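Local coordinates for prophage Pfl 6 Cro (Pseudomonas fluorescens, PDB 2PIJ), which is a prophage-encoded Cro transcription factor with a helix-turn-helix that probably binds operator DNA as a dimer to repress transcription, at the interface of chains A and B. Sequence-based numbering; all coordinates share one arbitrary frame. Chains: chain A/B, Prophage Pfl 6 Cro.

The interface of chains A and B. Residues chain A 23-25, 33, 52; chain B 56-59.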
ATOM      1  N   LEU A  23       9.198  -4.469  14.111  1.00 27.11           N
ATOM      2  CA  LEU A  23       8.903  -4.907  12.753  1.00 29.28           C
ATOM      3  C   LEU A  23       9.812  -6.048  12.330  1.00 27.75           C
ATOM      4  O   LEU A  23       9.420  -6.861  11.472  1.00 31.28           O
ATOM      5  CB  LEU A  23       9.031  -3.756  11.754  1.00 29.32           C
ATOM      6  CG  LEU A  23       7.954  -2.663  11.758  1.00 28.43           C
ATOM      7  CD1 LEU A  23       8.342  -1.560  10.718  1.00 27.93           C
ATOM      8  CD2 LEU A  23       6.508  -3.226  11.526  1.00 31.25           C
ATOM      9  N   GLY A  24      10.999  -6.139  12.930  1.00 25.60           N
ATOM     10  CA  GLY A  24      11.999  -7.136  12.516  1.00 26.99           C
ATOM     11  C   GLY A  24      12.906  -6.697  11.365  1.00 28.42           C
ATOM     12  O   GLY A  24      13.293  -7.524  10.534  1.00 32.72           O
ATOM     13  N   VAL A  25      13.171  -5.389  11.272  1.00 28.39           N
ATOM     14  CA  VAL A  25      14.079  -4.855  10.237  1.00 28.43           C
ATOM     15  C   VAL A  25      15.204  -4.084  10.921  1.00 26.68           C
ATOM     16  O   VAL A  25      15.073  -3.727  12.082  1.00 25.35           O
ATOM     17  CB  VAL A  25      13.367  -3.920   9.169  1.00 29.71           C
ATOM     18  CG1 VAL A  25      12.336  -4.713   8.305  1.00 29.52           C
ATOM     19  CG2 VAL A  25      12.782  -2.636   9.814  1.00 27.97           C
HETATM   20  N   MSE A  33      13.585   4.893   4.640  1.00 32.82           N
HETATM   21  CA  MSE A  33      12.213   5.219   4.300  1.00 32.44           C
HETATM   22  C   MSE A  33      11.864   6.655   4.655  1.00 30.46           C
HETATM   23  O   MSE A  33      11.185   7.354   3.910  1.00 33.11           O
HETATM   24  CB  MSE A  33      11.286   4.278   5.052  1.00 29.97           C
HETATM   25  CG  MSE A  33      11.372   2.866   4.495  1.00 30.27           C
HETATM   26 SE   MSE A  33      10.514   1.552   5.640  0.75 36.88          SE
HETATM   27  CE  MSE A  33      11.586   0.020   5.098  1.00 39.26           C
ATOM     28  N   ALA A  52       3.915  -3.149   9.231  1.00 25.54           N
ATOM     29  CA  ALA A  52       4.189  -2.043   8.312  1.00 25.81           C
ATOM     30  C   ALA A  52       3.885  -2.500   6.887  1.00 24.69           C
ATOM     31  O   ALA A  52       4.137  -3.670   6.532  1.00 23.45           O
ATOM     32  CB  ALA A  52       5.639  -1.587   8.401  1.00 26.10           C
TER
ATOM     33  N   ARG B  56       2.593  -3.319  -0.138  1.00 26.10           N
ATOM     34  CA  ARG B  56       3.757  -4.170   0.060  1.00 30.23           C
ATOM     35  C   ARG B  56       4.152  -4.290   1.522  1.00 27.03           C
ATOM     36  O   ARG B  56       4.463  -3.294   2.149  1.00 27.02           O
ATOM     37  CB  ARG B  56       4.930  -3.588  -0.744  1.00 35.98           C
ATOM     38  CG  ARG B  56       4.640  -3.457  -2.254  1.00 42.33           C
ATOM     39  CD  ARG B  56       5.762  -4.110  -3.063  1.00 56.65           C
ATOM     40  NE  ARG B  56       7.063  -3.584  -2.661  1.00 60.42           N
ATOM     41  CZ  ARG B  56       7.952  -3.059  -3.499  1.00 77.44           C
ATOM     42  NH1 ARG B  56       7.708  -2.986  -4.809  1.00 84.12           N
ATOM     43  NH2 ARG B  56       9.111  -2.621  -3.017  1.00 85.27           N
ATOM     44  N   PRO B  57       4.168  -5.529   2.080  1.00 28.67           N
ATOM     45  CA  PRO B  57       4.582  -5.632   3.491  1.00 26.70           C
ATOM     46  C   PRO B  57       6.062  -5.282   3.700  1.00 27.78           C
ATOM     47  O   PRO B  57       6.884  -5.431   2.783  1.00 29.35           O
ATOM     48  CB  PRO B  57       4.307  -7.100   3.830  1.00 30.26           C
ATOM     49  CG  PRO B  57       4.197  -7.774   2.572  1.00 35.33           C
ATOM     50  CD  PRO B  57       3.828  -6.839   1.514  1.00 32.08           C
ATOM     51  N   ILE B  58       6.350  -4.806   4.910  1.00 28.18           N
ATOM     52  CA  ILE B  58       7.673  -4.434   5.350  1.00 33.53           C
ATOM     53  C   ILE B  58       7.886  -5.143   6.704  1.00 33.15           C
ATOM     54  O   ILE B  58       7.197  -4.854   7.698  1.00 33.64           O
ATOM     55  CB  ILE B  58       7.887  -2.868   5.528  1.00 39.54           C
ATOM     56  CG1 ILE B  58       7.519  -2.065   4.249  1.00 44.64           C
ATOM     57  CG2 ILE B  58       9.313  -2.551   6.170  1.00 46.51           C
ATOM     58  CD1 ILE B  58       8.484  -2.211   3.058  1.00 52.68           C
ATOM     59  N   PRO B  59       8.820  -6.090   6.737  1.00 34.98           N
ATOM     60  CA  PRO B  59       9.638  -6.498   5.600  1.00 39.32           C
ATOM     61  C   PRO B  59       8.876  -7.351   4.586  1.00 37.35           C
ATOM     62  O   PRO B  59       7.748  -7.820   4.863  1.00 34.74           O
ATOM     63  CB  PRO B  59      10.756  -7.323   6.251  1.00 41.99           C
ATOM     64  CG  PRO B  59      10.151  -7.866   7.461  1.00 40.06           C
ATOM     65  CD  PRO B  59       9.125  -6.881   7.939  1.00 35.74           C
TER
HETATM   66  O   HOH W   1       5.194  -5.723   8.935  1.00 30.41           O
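The end of strand 50-58 of chain B, with the loop residue B:Pro59 after it, runs antiparallel to strand 50-58 of chain A and reaches into the helix-turn-helix of chain A, touching the end of helix 16-23, the turn after it and helix 27-35. The strands are joined by backbone: B:Ile58 N donates to A:Ala52 O at 3.0 Å and 155° at H, arriving above the carbonyl plane. A water lies on the other side of this bridged pair, its oxygen 2.9 Å from A:Ala52 N and 2.5 Å from B:Ile58 O, so it ties together two backbone groups that do not bond directly. B:Ile58 is the main apolar plug. Its CG2, anti to the backbone N, points at the selenomethionine A:Met33, whose chain is extended beyond CG; the two side chains meet tip to tip, A:Met33 CE to B:Ile58 CG2 at 3.6 Å. The branch point of the isoleucine also rests against the methyl of the small alanine, A:Ala52 CB to B:Ile58 CB at 3.9 Å. A cis peptide bond then turns the chain, and the B:Pro59 ring crosses A:Val25 obliquely. There A:Val25 CG1, placed beside the backbone N (chi1 -65°), meets B:Pro59 CB at 3.7 Å and also lies near CG and CD. B:Pro59 CD lies against the carbonyl A:Leu23 O at 3.5 Å, close to where helix 16-23 ends. With its two-fold twin, the patch anchors each strand end against the partner's DNA-binding unit. In the deposited dimer it joins the subunits, and it likely helps set the relative placement of the two recognition helices, 27-35 in each chain, for a two-fold operator.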